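Local atomic coordinates of ErfK/YbiS/YcfS/YnhG family protein (Xylanimonas cellulosilytica, PDB entry 4LPQ), a protein that probably cross-links peptidoglycan as an L,D-transpeptidase in cell wall biogenesis, pairing a putative peptidoglycan-binding domain with a YkuD-type catalytic domain. Residues Gln9-Arg13 / Gly62-Pro66; Leu27-Phe33 / Ala48-Phe52; Val105-Ile109 / Ala188-Leu192. Where two conformers were deposited one is given. Residue numbers count along the deposited sequence, not the author numbering.

Contact 1: residues Gln9-Arg13 / Gly62-Pro66; sequences QYPQR and GVVGP
Two irregular pieces pass each other antiparallel, their end-to-end directions 176° apart, with P11 CA 5.2 Å from V64 CA and Q12 CA 4.7 Å from V63 CA; P66 already begins helix 66-74. Together they bury 314 Å². The Q9 side chain lies on E19 and V20 of helix 18-30. Y10 directs its CB toward the other segment. With chi1 at -56° (m), CB sits 3.4 Å from V64 O and 3.9 Å from V63 CG1, and the ring runs out along the backbone, CD1 3.8 Å from G65 CA and CE1 3.9 Å from P66 CD. P11 (phi/psi -56/130) supplies the one direct hydrogen bond: V64 N donates to P11 O at 2.8 Å, nearly straight at 173°. Its ring, CD 4.1 Å from V64 CB, shares the buried centre with V64 (chi1 t), and both touch L23 of helix 18-30. Q12 is more stretched (-154/172); its CA makes a CH...O contact to G62 O at 3.6 Å, and its CB lies 4.0 Å from V63 CG2. At R13 a water closes the gap, accepting from R13 N at 2.7 Å and donating to G62 O at 2.9 Å, while the R13 side chain runs off to W43 and Q46 of helix 43-56. G62 has a positive phi (70/2), V64 is the centre of an inverse gamma turn (-88/80), and G65 is the N-cap of helix 66-74. In this putative peptidoglycan-binding domain of three helices, the N-terminal lead-in is thus held against the loop joining helices 43-56 and 66-74.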
loop_
_atom_site.group_PDB
_atom_site.type_symbol
_atom_site.label_atom_id
_atom_site.label_comp_id
_atom_site.label_asym_id
_atom_site.label_seq_id
_atom_site.Cartn_x
_atom_site.Cartn_y
_atom_site.Cartn_z
ATOM N N GLN A 9 13.732 21.452 8.862
ATOM C CA GLN A 9 12.467 20.995 8.400
ATOM C C GLN A 9 12.491 19.516 8.568
ATOM O O GLN A 9 13.438 18.855 8.218
ATOM C CB GLN A 9 12.286 21.284 6.912
ATOM C CG GLN A 9 11.090 20.516 6.309
ATOM C CD GLN A 9 10.930 20.625 4.823
ATOM O OE1 GLN A 9 11.484 19.848 4.089
ATOM N NE2 GLN A 9 10.205 21.629 4.389
ATOM N N TYR A 10 11.400 18.991 9.050
ATOM C CA TYR A 10 11.183 17.599 8.921
ATOM C C TYR A 10 10.145 17.452 7.814
ATOM O O TYR A 10 9.083 17.970 7.949
ATOM C CB TYR A 10 10.711 17.038 10.248
ATOM C CG TYR A 10 11.674 17.324 11.397
ATOM C CD1 TYR A 10 12.946 16.817 11.396
ATOM C CD2 TYR A 10 11.329 18.124 12.424
ATOM C CE1 TYR A 10 13.819 17.077 12.427
ATOM C CE2 TYR A 10 12.206 18.402 13.449
ATOM C CZ TYR A 10 13.431 17.846 13.443
ATOM O OH TYR A 10 14.297 18.131 14.445
ATOM N N PRO A 11 10.474 16.785 6.723
ATOM C CA PRO A 11 9.476 16.654 5.654
ATOM C C PRO A 11 8.174 16.036 6.131
ATOM O O PRO A 11 8.182 15.044 6.842
ATOM C CB PRO A 11 10.158 15.753 4.650
ATOM C CG PRO A 11 11.580 16.083 4.865
ATOM C CD PRO A 11 11.763 16.326 6.330
ATOM N N GLN A 12 7.051 16.693 5.809
ATOM C CA GLN A 12 5.735 16.243 6.172
ATOM C C GLN A 12 4.743 16.799 5.165
ATOM O O GLN A 12 5.096 17.639 4.354
ATOM C CB GLN A 12 5.394 16.723 7.583
ATOM C CG GLN A 12 5.456 18.242 7.840
ATOM C CD GLN A 12 5.257 18.558 9.281
ATOM O OE1 GLN A 12 6.206 18.681 10.073
ATOM N NE2 GLN A 12 4.022 18.594 9.663
ATOM N N ARG A 13 3.480 16.341 5.257
ATOM C CA ARG A 13 2.501 16.788 4.270
ATOM C C ARG A 13 2.441 18.312 4.241
ATOM O O ARG A 13 2.341 18.943 5.285
ATOM C CB ARG A 13 1.131 16.208 4.651
ATOM C CG ARG A 13 0.040 16.558 3.652
ATOM C CD ARG A 13 0.151 15.802 2.355
ATOM N NE ARG A 13 -0.851 16.168 1.355
ATOM C CZ ARG A 13 -2.032 15.592 1.259
ATOM N NH1 ARG A 13 -2.322 14.581 2.012
ATOM N NH2 ARG A 13 -2.896 16.025 0.349
ATOM N N GLY A 62 3.699 10.261 9.093
ATOM C CA GLY A 62 4.035 11.073 7.948
ATOM C C GLY A 62 5.095 12.117 8.143
ATOM O O GLY A 62 5.390 12.807 7.185
ATOM N N VAL A 63 5.687 12.203 9.317
ATOM C CA VAL A 63 6.679 13.240 9.597
ATOM C C VAL A 63 8.058 12.563 9.558
ATOM O O VAL A 63 8.298 11.621 10.361
ATOM C CB VAL A 63 6.432 13.922 10.895
ATOM C CG1 VAL A 63 7.506 14.973 11.209
ATOM C CG2 VAL A 63 5.070 14.586 10.950
ATOM N N VAL A 64 8.924 13.003 8.679
ATOM C CA VAL A 64 10.241 12.394 8.537
ATOM C C VAL A 64 11.223 13.063 9.501
ATOM O O VAL A 64 11.917 14.009 9.146
ATOM C CB VAL A 64 10.713 12.438 7.064
ATOM C CG1 VAL A 64 12.065 11.780 6.926
ATOM C CG2 VAL A 64 9.671 11.783 6.176
ATOM N N GLY A 65 11.132 12.633 10.741
ATOM C CA GLY A 65 12.029 13.109 11.775
ATOM C C GLY A 65 13.273 12.263 11.867
ATOM O O GLY A 65 13.603 11.457 11.000
ATOM N N PRO A 66 13.994 12.441 12.980
ATOM C CA PRO A 66 15.320 11.781 13.107
ATOM C C PRO A 66 15.278 10.248 12.918
ATOM O O PRO A 66 16.126 9.651 12.216
ATOM C CB PRO A 66 15.750 12.170 14.534
ATOM C CG PRO A 66 15.178 13.570 14.690
ATOM C CD PRO A 66 13.829 13.475 14.017
HETATM O O HOH W 1 2.901 14.110 6.613
#

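Contact 2: residues Leu27-Phe33 / Ala48-Phe52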
loop_
_atom_site.group_PDB
_atom_site.type_symbol
_atom_site.label_atom_id
_atom_site.label_comp_id
_atom_site.label_asym_id
_atom_site.label_seq_id
_atom_site.Cartn_x
_atom_site.Cartn_y
_atom_site.Cartn_z
ATOM N N LEU A 27 12.902 7.457 -1.578
ATOM C CA LEU A 27 11.800 6.530 -1.591
ATOM C C LEU A 27 11.692 5.796 -2.911
ATOM O O LEU A 27 11.547 4.562 -2.954
ATOM C CB LEU A 27 10.494 7.242 -1.254
ATOM C CG LEU A 27 10.375 7.732 0.187
ATOM C CD1 LEU A 27 9.271 8.716 0.309
ATOM C CD2 LEU A 27 10.162 6.561 1.154
HETATM N N MSE A 28 11.782 6.588 -3.980
HETATM C CA MSE A 28 11.702 5.980 -5.335
HETATM C C MSE A 28 12.800 4.947 -5.496
HETATM O O MSE A 28 12.568 3.814 -5.996
HETATM C CB MSE A 28 11.769 7.094 -6.370
HETATM C CG MSE A 28 11.390 6.566 -7.772
HETATM SE SE MSE A 28 11.543 7.902 -9.149
HETATM C CE MSE A 28 10.314 9.213 -8.415
ATOM N N ASP A 29 14.035 5.342 -5.144
ATOM C CA ASP A 29 15.193 4.453 -5.298
ATOM C C ASP A 29 15.047 3.154 -4.536
ATOM O O ASP A 29 15.506 2.061 -4.977
ATOM C CB ASP A 29 16.491 5.158 -4.857
ATOM C CG ASP A 29 16.872 6.351 -5.747
ATOM O OD1 ASP A 29 16.397 6.488 -6.888
ATOM O OD2 ASP A 29 17.803 7.077 -5.264
ATOM N N LEU A 30 14.443 3.216 -3.348
ATOM C CA LEU A 30 14.266 2.075 -2.501
ATOM C C LEU A 30 13.047 1.236 -2.856
ATOM O O LEU A 30 12.840 0.183 -2.205
ATOM C CB LEU A 30 14.198 2.507 -1.050
ATOM C CG LEU A 30 15.459 3.084 -0.427
ATOM C CD1 LEU A 30 15.125 3.602 0.979
ATOM C CD2 LEU A 30 16.538 2.061 -0.364
ATOM N N GLY A 31 12.245 1.660 -3.816
ATOM C CA GLY A 31 11.110 0.889 -4.264
ATOM C C GLY A 31 9.775 1.157 -3.641
ATOM O O GLY A 31 8.797 0.487 -3.918
ATOM N N TYR A 32 9.708 2.214 -2.819
ATOM C CA TYR A 32 8.434 2.627 -2.258
ATOM C C TYR A 32 7.700 3.365 -3.352
ATOM O O TYR A 32 8.263 4.235 -4.002
ATOM C CB TYR A 32 8.675 3.501 -1.013
ATOM C CG TYR A 32 9.268 2.637 0.075
ATOM C CD1 TYR A 32 10.644 2.405 0.148
ATOM C CD2 TYR A 32 8.481 1.950 0.995
ATOM C CE1 TYR A 32 11.175 1.562 1.073
ATOM C CE2 TYR A 32 9.005 1.046 1.923
ATOM C CZ TYR A 32 10.386 0.857 1.970
ATOM O OH TYR A 32 10.868 0.024 2.926
ATOM N N PHE A 33 6.441 3.033 -3.596
ATOM C CA PHE A 33 5.755 3.520 -4.796
ATOM C C PHE A 33 5.514 4.997 -4.745
ATOM O O PHE A 33 4.812 5.517 -3.872
ATOM C CB PHE A 33 4.403 2.817 -4.923
ATOM C CG PHE A 33 3.663 3.245 -6.166
ATOM C CD1 PHE A 33 4.053 2.771 -7.392
ATOM C CD2 PHE A 33 2.733 4.207 -6.109
ATOM C CE1 PHE A 33 3.443 3.249 -8.547
ATOM C CE2 PHE A 33 2.113 4.644 -7.213
ATOM C CZ PHE A 33 2.454 4.199 -8.438
ATOM N N ALA A 48 3.609 7.125 0.014
ATOM C CA ALA A 48 4.938 6.489 0.043
ATOM C C ALA A 48 5.607 6.568 1.395
ATOM O O ALA A 48 6.243 5.635 1.867
ATOM C CB ALA A 48 5.844 7.101 -1.013
ATOM N N VAL A 49 5.488 7.758 2.061
ATOM C CA VAL A 49 6.020 7.874 3.425
ATOM C C VAL A 49 5.381 6.930 4.413
ATOM O O VAL A 49 6.040 6.326 5.235
ATOM C CB VAL A 49 6.004 9.344 3.924
ATOM C CG1 VAL A 49 6.459 9.483 5.367
ATOM C CG2 VAL A 49 6.893 10.223 3.034
ATOM N N TRP A 50 4.055 6.846 4.346
ATOM C CA TRP A 50 3.333 5.907 5.205
ATOM C C TRP A 50 3.788 4.493 4.937
ATOM O O TRP A 50 4.012 3.723 5.844
ATOM C CB TRP A 50 1.866 6.048 5.007
ATOM C CG TRP A 50 1.230 7.265 5.662
ATOM C CD1 TRP A 50 1.735 8.046 6.650
ATOM C CD2 TRP A 50 -0.062 7.802 5.381
ATOM N NE1 TRP A 50 0.832 9.011 7.038
ATOM C CE2 TRP A 50 -0.298 8.908 6.279
ATOM C CE3 TRP A 50 -1.057 7.459 4.502
ATOM C CZ2 TRP A 50 -1.452 9.656 6.239
ATOM C CZ3 TRP A 50 -2.224 8.180 4.465
ATOM C CH2 TRP A 50 -2.418 9.257 5.329
ATOM N N ALA A 51 3.960 4.119 3.642
ATOM C CA ALA A 51 4.461 2.772 3.336
ATOM C C ALA A 51 5.802 2.537 3.952
ATOM O O ALA A 51 6.105 1.465 4.447
ATOM C CB ALA A 51 4.529 2.595 1.872
ATOM N N PHE A 52 6.670 3.551 3.897
ATOM C CA PHE A 52 7.998 3.429 4.454
ATOM C C PHE A 52 8.001 3.249 5.949
ATOM O O PHE A 52 8.644 2.388 6.517
ATOM C CB PHE A 52 8.844 4.633 4.063
ATOM C CG PHE A 52 10.268 4.475 4.549
ATOM C CD1 PHE A 52 11.146 3.667 3.874
ATOM C CD2 PHE A 52 10.678 5.021 5.725
ATOM C CE1 PHE A 52 12.366 3.359 4.390
ATOM C CE2 PHE A 52 11.956 4.752 6.240
ATOM C CZ PHE A 52 12.809 3.876 5.582
#
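F52, Y32 and L27 each have about 70 Å² covered here, and they interlock. The F52 ring turns its edge toward the face of Y32, a T-shaped pair with centroids 5.0 Å apart and planes at 73°; the closest atoms are Y32 CZ and F52 CD1, at 3.5 Å. L27 packs beside them: its CD2 is 3.7 Å from F52 CB, while CD1 reaches A48 CB at 4.0 Å and V49 CG2 at 3.9 Å. Helix 18-30 ends in a Schellman motif, with Y32 N bonded to L27 O at 3.0 Å and G31 N to M28 O at 3.1 Å, and the chain leaves it with Y32 CB pointing toward helix 43-56. G31 takes a positive phi (93/8), where a side chain would jam against the preceding carbonyl. This is the core between the first two helices of the putative peptidoglycan-binding domain, and helix 66-74 adds L72 against both L27 and F52. The Y32 ring continues along the second helix, its CD2 4.1 Å from A51 CB, and its hydroxyl is hydrogen-bonded to the Y76 carbonyl. A48, small enough for a close backbone approach, sets its CB 3.4 Å from F33 O. The F33 ring turns instead to W191 and A188 of the catalytic domain.

Contact 3: residues Val105-Ile109 / Ala188-Leu192; sequences VVRII and AMNWL
Helix 188-192 packs against one face of strand 105-109, roughly antiparallel to it (154° between N-to-C directions), with the axes 10.6 Å apart at closest approach; the nearest CA atoms are those of I109 and A188, 6.9 Å apart. W191, with chi1 at 180° (t) and chi2 at 84°, lays its indole against the strand. R107 folds over that ring with chi1 and chi2 both m (-69°, -63°), so that CG stands 3.6 Å from the centroid of the six-membered ring, a CH-pi contact 24° off the normal. The guanidinium turns a face to W191 CZ2, and R107 NH1 bonds back to V106 O at 3.0 Å. Both V106 and R107 point toward the helix because they form a classic beta bulge opposite A99 of the neighbouring strand, V106 having helical phi/psi (-91/-44). This is the YkuD-type catalytic domain, whose sheet carries helix 186-196 on one face. V106 CG1 touches the indole near its plane, 3.9 Å from W191 CH2. Further along, I109 (chi1 m, chi2 t) places CG2 3.5 Å from A188 CB and CD1 4.1 Å from L192 CD2. The L192 side chain is about 9 Å from that of H167, a predicted active-site residue.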
loop_
_atom_site.group_PDB
_atom_site.type_symbol
_atom_site.label_atom_id
_atom_site.label_comp_id
_atom_site.label_asym_id
_atom_site.label_seq_id
_atom_site.Cartn_x
_atom_site.Cartn_y
_atom_site.Cartn_z
ATOM N N VAL A 105 11.758 -7.709 -3.697
ATOM C CA VAL A 105 10.675 -6.721 -3.682
ATOM C C VAL A 105 10.916 -5.761 -4.814
ATOM O O VAL A 105 11.978 -5.054 -4.866
ATOM C CB VAL A 105 10.637 -5.990 -2.325
ATOM C CG1 VAL A 105 9.632 -4.908 -2.325
ATOM C CG2 VAL A 105 10.368 -7.007 -1.247
ATOM N N VAL A 106 9.921 -5.595 -5.655
ATOM C CA VAL A 106 9.942 -4.640 -6.749
ATOM C C VAL A 106 9.356 -3.286 -6.313
ATOM O O VAL A 106 9.929 -2.226 -6.591
ATOM C CB VAL A 106 9.227 -5.202 -8.015
ATOM C CG1 VAL A 106 9.185 -4.185 -9.155
ATOM C CG2 VAL A 106 9.889 -6.484 -8.439
ATOM N N ARG A 107 8.229 -3.364 -5.591
ATOM C CA ARG A 107 7.628 -2.161 -5.015
ATOM C C ARG A 107 6.984 -2.482 -3.707
ATOM O O ARG A 107 6.464 -3.578 -3.456
ATOM C CB ARG A 107 6.507 -1.468 -5.878
ATOM C CG ARG A 107 6.871 -0.785 -7.149
ATOM C CD ARG A 107 7.795 0.419 -7.031
ATOM N NE ARG A 107 7.951 0.996 -8.360
ATOM C CZ ARG A 107 8.818 0.519 -9.266
ATOM N NH1 ARG A 107 9.592 -0.521 -9.014
ATOM N NH2 ARG A 107 8.872 1.010 -10.482
ATOM N N ILE A 108 7.014 -1.466 -2.834
ATOM C CA ILE A 108 6.276 -1.459 -1.587
ATOM C C ILE A 108 5.167 -0.415 -1.741
ATOM O O ILE A 108 5.495 0.744 -2.053
ATOM C CB ILE A 108 7.156 -1.106 -0.364
ATOM C CG1 ILE A 108 8.403 -1.961 -0.259
ATOM C CG2 ILE A 108 6.282 -1.213 0.905
ATOM C CD1 ILE A 108 9.606 -1.425 -0.949
ATOM N N ILE A 109 3.918 -0.807 -1.443
ATOM C CA ILE A 109 2.761 0.033 -1.683
ATOM C C ILE A 109 1.984 0.169 -0.372
ATOM O O ILE A 109 1.704 -0.874 0.275
ATOM C CB ILE A 109 1.925 -0.572 -2.839
ATOM C CG1 ILE A 109 2.648 -0.398 -4.153
ATOM C CG2 ILE A 109 0.554 0.055 -2.925
ATOM C CD1 ILE A 109 2.188 -1.323 -5.252
ATOM N N ALA A 188 -1.184 3.342 -7.657
ATOM C CA ALA A 188 -0.521 2.067 -7.381
ATOM C C ALA A 188 -1.274 0.943 -8.113
ATOM O O ALA A 188 -0.635 0.058 -8.679
ATOM C CB ALA A 188 -0.424 1.773 -5.872
HETATM N N MSE A 189 -2.576 0.977 -8.116
HETATM C CA MSE A 189 -3.370 -0.077 -8.769
HETATM C C MSE A 189 -3.068 -0.028 -10.292
HETATM O O MSE A 189 -2.898 -1.091 -10.893
HETATM C CB MSE A 189 -4.856 0.117 -8.483
HETATM C CG MSE A 189 -5.592 -1.172 -8.746
HETATM SE SE MSE A 189 -5.161 -2.495 -7.319
HETATM C CE MSE A 189 -5.421 -4.126 -8.317
ATOM N N ASN A 190 -2.981 1.153 -10.880
ATOM C CA ASN A 190 -2.701 1.276 -12.275
ATOM C C ASN A 190 -1.331 0.717 -12.604
ATOM O O ASN A 190 -1.159 0.028 -13.626
ATOM C CB ASN A 190 -2.833 2.740 -12.753
ATOM C CG ASN A 190 -4.250 3.273 -12.677
ATOM O OD1 ASN A 190 -5.229 2.541 -12.722
ATOM N ND2 ASN A 190 -4.334 4.598 -12.592
ATOM N N TRP A 191 -0.379 0.976 -11.731
ATOM C CA TRP A 191 0.952 0.449 -11.880
ATOM C C TRP A 191 0.947 -1.091 -11.862
ATOM O O TRP A 191 1.556 -1.748 -12.746
ATOM C CB TRP A 191 1.938 1.030 -10.892
ATOM C CG TRP A 191 3.325 0.508 -11.014
ATOM C CD1 TRP A 191 4.266 0.971 -11.892
ATOM C CD2 TRP A 191 3.898 -0.642 -10.365
ATOM N NE1 TRP A 191 5.414 0.182 -11.790
ATOM C CE2 TRP A 191 5.204 -0.816 -10.871
ATOM C CE3 TRP A 191 3.446 -1.526 -9.380
ATOM C CZ2 TRP A 191 6.031 -1.857 -10.455
ATOM C CZ3 TRP A 191 4.248 -2.554 -8.959
ATOM C CH2 TRP A 191 5.567 -2.722 -9.471
ATOM N N LEU A 192 0.267 -1.693 -10.896
ATOM C CA LEU A 192 0.124 -3.135 -10.800
ATOM C C LEU A 192 -0.466 -3.691 -12.077
ATOM O O LEU A 192 0.048 -4.691 -12.591
ATOM C CB LEU A 192 -0.744 -3.485 -9.609
ATOM C CG LEU A 192 -0.108 -3.283 -8.238
ATOM C CD1 LEU A 192 -1.154 -3.416 -7.131
ATOM C CD2 LEU A 192 1.055 -4.214 -7.998
#

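From the N terminus, the lead-in 9-13 is the first piece to be tied down, and contact 1 closes only after two helices have passed, when 62-66 returns to it. Contact 2 is nested inside that loop, joining the end of helix 18-30 to helix 43-56; V49 touches both G62 and V64, so the two share one packed domain. Contact 3 follows in series, opening on strand 104-110 and closing 79 residues later on helix 186-196. It stays clear of contact 1, with nearest atoms about 14 Å apart, but meets contact 2 directly: G31 O and F33 N probably hydrogen-bond to I108, joining the putative peptidoglycan-binding domain to the catalytic one.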